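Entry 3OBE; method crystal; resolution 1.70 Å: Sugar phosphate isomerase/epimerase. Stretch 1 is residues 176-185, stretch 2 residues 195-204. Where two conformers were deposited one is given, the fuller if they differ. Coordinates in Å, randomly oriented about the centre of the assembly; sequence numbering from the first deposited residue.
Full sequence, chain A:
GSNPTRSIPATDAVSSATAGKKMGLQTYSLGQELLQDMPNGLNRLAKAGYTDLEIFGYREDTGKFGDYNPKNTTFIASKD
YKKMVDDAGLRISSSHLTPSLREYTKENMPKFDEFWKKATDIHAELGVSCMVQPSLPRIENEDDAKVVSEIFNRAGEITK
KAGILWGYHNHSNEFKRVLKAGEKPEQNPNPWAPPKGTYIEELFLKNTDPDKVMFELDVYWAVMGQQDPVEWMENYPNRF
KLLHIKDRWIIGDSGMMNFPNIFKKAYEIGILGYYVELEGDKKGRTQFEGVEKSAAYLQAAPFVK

Stretch 1 176-185: KRVLKAGEKP
Stretch 2, residues 195-204: PKGTYIEELF

A two-bridge antiparallel ladder illustrates how one hydrogen-bonded pair satisfies its own backbone N and O atoms, while side chains and a water serve some of the polar groups around it. V178 (phi/psi -128/147) pairs with T198 (-125/140), CA atoms 5.4 Å apart, exchanging V178 N to T198 O at 3.0 Å and T198 N to V178 O at 2.9 Å. R177 and Y199 form the adjoining non-hydrogen-bonded pair, CA to CA 4.2 Å. Y199 occupies the N-cap position, right before the helix that begins at I200; I200 N donates to K176 O at 3.0 Å, a backbone bond just past the last bridge, joining loop to helix.

On the R177 face, its m, t, t side chain lays CZ 4.1 Å from the Y199 ring centroid, a cation-pi contact, while NH1 donates to G197 O at 3.1 Å. R177 NH2 lies 3.1 Å from Y199 OH, but the angle is too poor for a hydrogen bond; that hydroxyl is satisfied elsewhere. On the other face, V178 CG2 meets L203 CD1 at 3.5 Å.

The type II turn K180–E183 is held by E183 N to K180 O (3.1 Å) and K180 N to E183 OE1 (2.8 Å). E183 OE2 accepts from a water at 2.6 Å, which accepts from G197 N at 3.2 Å. K196 NZ donates to K184 O at 2.9 Å, with a long salt bridge to E183 OE2, 3.9 Å.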

# COMPACT_ATOMS: atom_id res chain seq x y z
N LYS A 176 -2.50 0.12 18.51
CA LYS A 176 -2.86 -0.40 19.82
C LYS A 176 -1.63 -1.11 20.39
O LYS A 176 -0.81 -1.60 19.63
CB LYS A 176 -4.03 -1.36 19.72
CG LYS A 176 -5.35 -0.69 19.23
CD LYS A 176 -6.54 -1.68 19.07
CE LYS A 176 -7.93 -0.96 19.23
N ARG A 177 -1.59 -1.15 21.72
CA ARG A 177 -0.60 -1.89 22.48
C ARG A 177 -1.12 -3.26 22.88
O ARG A 177 -2.32 -3.45 23.20
CB ARG A 177 -0.21 -1.10 23.74
CG ARG A 177 0.64 0.12 23.45
CD ARG A 177 1.06 0.84 24.72
NE ARG A 177 1.55 2.18 24.42
CZ ARG A 177 2.82 2.50 24.21
NH1 ARG A 177 3.74 1.56 24.26
NH2 ARG A 177 3.16 3.76 23.96
N VAL A 178 -0.22 -4.24 22.88
CA VAL A 178 -0.53 -5.55 23.41
C VAL A 178 0.54 -5.95 24.43
O VAL A 178 1.67 -5.52 24.34
CB VAL A 178 -0.68 -6.63 22.32
CG1 VAL A 178 -1.86 -6.27 21.40
CG2 VAL A 178 0.63 -6.82 21.50
N LEU A 179 0.11 -6.68 25.42
CA LEU A 179 0.95 -7.20 26.47
C LEU A 179 1.55 -8.54 26.05
O LEU A 179 1.09 -9.17 25.09
CB LEU A 179 0.12 -7.42 27.73
CG LEU A 179 -0.39 -6.15 28.44
CD1 LEU A 179 -1.10 -6.53 29.72
CD2 LEU A 179 0.76 -5.22 28.70
N LYS A 180 2.52 -9.03 26.81
CA LYS A 180 2.95 -10.43 26.67
C LYS A 180 1.92 -11.37 27.24
O LYS A 180 1.16 -11.00 28.11
CB LYS A 180 4.30 -10.66 27.36
CG LYS A 180 5.44 -9.95 26.64
CD LYS A 180 6.76 -10.25 27.32
CE LYS A 180 7.92 -9.91 26.40
NZ LYS A 180 7.86 -8.46 26.05
N ALA A 181 1.88 -12.59 26.74
CA ALA A 181 1.14 -13.66 27.42
C ALA A 181 1.64 -13.73 28.84
O ALA A 181 2.85 -13.69 29.08
CB ALA A 181 1.33 -14.99 26.69
N GLY A 182 0.71 -13.87 29.79
CA GLY A 182 0.98 -13.97 31.19
C GLY A 182 1.29 -12.67 31.90
O GLY A 182 1.51 -12.67 33.09
N GLU A 183 1.32 -11.56 31.18
CA GLU A 183 1.73 -10.29 31.76
C GLU A 183 0.62 -9.72 32.56
O GLU A 183 -0.50 -9.63 32.07
CB GLU A 183 2.18 -9.30 30.68
CG GLU A 183 2.76 -8.04 31.26
CD GLU A 183 3.49 -7.20 30.22
OE1 GLU A 183 3.46 -7.53 29.02
OE2 GLU A 183 4.09 -6.19 30.63
N LYS A 184 0.91 -9.33 33.80
CA LYS A 184 -0.08 -8.76 34.70
C LYS A 184 -0.64 -7.46 34.06
O LYS A 184 0.13 -6.57 33.70
CB LYS A 184 0.56 -8.53 36.07
CG LYS A 184 -0.40 -8.22 37.20
CD LYS A 184 0.32 -8.00 38.53
N PRO A 185 -1.97 -7.36 33.81
CA PRO A 185 -2.47 -6.06 33.30
C PRO A 185 -2.45 -4.98 34.40
O PRO A 185 -2.28 -5.31 35.57
CB PRO A 185 -3.92 -6.39 32.86
CG PRO A 185 -4.33 -7.53 33.81
CD PRO A 185 -3.04 -8.36 33.96
N PRO A 195 1.39 3.87 29.67
CA PRO A 195 0.55 2.68 29.41
C PRO A 195 1.40 1.43 29.11
O PRO A 195 2.49 1.56 28.56
CB PRO A 195 -0.28 3.08 28.17
CG PRO A 195 0.57 4.10 27.46
CD PRO A 195 1.37 4.82 28.54
N LYS A 196 0.88 0.25 29.44
CA LYS A 196 1.63 -0.99 29.31
C LYS A 196 1.52 -1.58 27.91
O LYS A 196 0.52 -1.41 27.21
CB LYS A 196 1.14 -2.07 30.28
CG LYS A 196 1.36 -1.76 31.73
CD LYS A 196 1.15 -3.01 32.58
CE LYS A 196 2.40 -3.91 32.57
NZ LYS A 196 2.34 -4.77 33.76
N GLY A 197 2.54 -2.35 27.56
CA GLY A 197 2.50 -3.12 26.34
C GLY A 197 3.24 -2.42 25.22
O GLY A 197 3.81 -1.33 25.39
N THR A 198 3.23 -3.07 24.07
CA THR A 198 4.01 -2.63 22.94
C THR A 198 3.11 -2.44 21.75
O THR A 198 2.28 -3.30 21.47
CB THR A 198 5.09 -3.69 22.58
OG1 THR A 198 5.80 -4.08 23.77
CG2 THR A 198 6.09 -3.17 21.58
N TYR A 199 3.34 -1.38 20.97
CA TYR A 199 2.57 -1.20 19.76
C TYR A 199 2.68 -2.41 18.86
O TYR A 199 3.77 -2.96 18.65
CB TYR A 199 3.06 0.01 18.99
CG TYR A 199 2.83 1.32 19.64
CD1 TYR A 199 1.53 1.79 19.87
CD2 TYR A 199 3.91 2.16 19.91
CE1 TYR A 199 1.33 3.03 20.43
CE2 TYR A 199 3.71 3.42 20.43
CZ TYR A 199 2.43 3.83 20.68
OH TYR A 199 2.24 5.06 21.25
N ILE A 200 1.56 -2.82 18.30
CA ILE A 200 1.57 -3.90 17.32
C ILE A 200 2.54 -3.63 16.16
O ILE A 200 3.32 -4.50 15.75
CB ILE A 200 0.15 -4.26 16.85
CG1 ILE A 200 -0.67 -4.86 18.02
CG2 ILE A 200 0.22 -5.28 15.68
CD1 ILE A 200 -2.19 -4.93 17.72
N GLU A 201 2.48 -2.44 15.59
CA GLU A 201 3.36 -2.08 14.49
C GLU A 201 4.83 -2.28 14.89
O GLU A 201 5.63 -2.79 14.09
CB GLU A 201 3.11 -0.62 14.05
CG GLU A 201 3.81 -0.20 12.78
CD GLU A 201 3.23 -0.67 11.47
OE1 GLU A 201 2.23 -1.44 11.47
OE2 GLU A 201 3.80 -0.27 10.40
N GLU A 202 5.19 -1.85 16.10
CA GLU A 202 6.54 -2.02 16.61
C GLU A 202 6.95 -3.47 16.69
O GLU A 202 8.08 -3.84 16.35
CB GLU A 202 6.71 -1.28 17.97
CG GLU A 202 8.03 -1.50 18.63
CD GLU A 202 8.23 -0.65 19.87
OE1 GLU A 202 7.46 0.28 20.08
OE2 GLU A 202 9.14 -0.94 20.63
N LEU A 203 6.06 -4.33 17.17
CA LEU A 203 6.32 -5.72 17.23
C LEU A 203 6.57 -6.32 15.83
O LEU A 203 7.47 -7.15 15.66
CB LEU A 203 5.20 -6.47 17.95
CG LEU A 203 5.11 -6.17 19.43
CD1 LEU A 203 3.71 -6.68 19.93
CD2 LEU A 203 6.31 -6.80 20.19
N PHE A 204 5.78 -5.91 14.84
CA PHE A 204 5.97 -6.40 13.48
C PHE A 204 7.32 -5.93 12.94
O PHE A 204 8.07 -6.72 12.36
CB PHE A 204 4.89 -5.92 12.52
CG PHE A 204 3.54 -6.53 12.69
CD1 PHE A 204 3.29 -7.66 13.44
CD2 PHE A 204 2.48 -5.93 12.07
CE1 PHE A 204 2.00 -8.19 13.53
CE2 PHE A 204 1.22 -6.44 12.15
CZ PHE A 204 0.96 -7.56 12.89
O HOH W 1 4.60 -3.97 29.35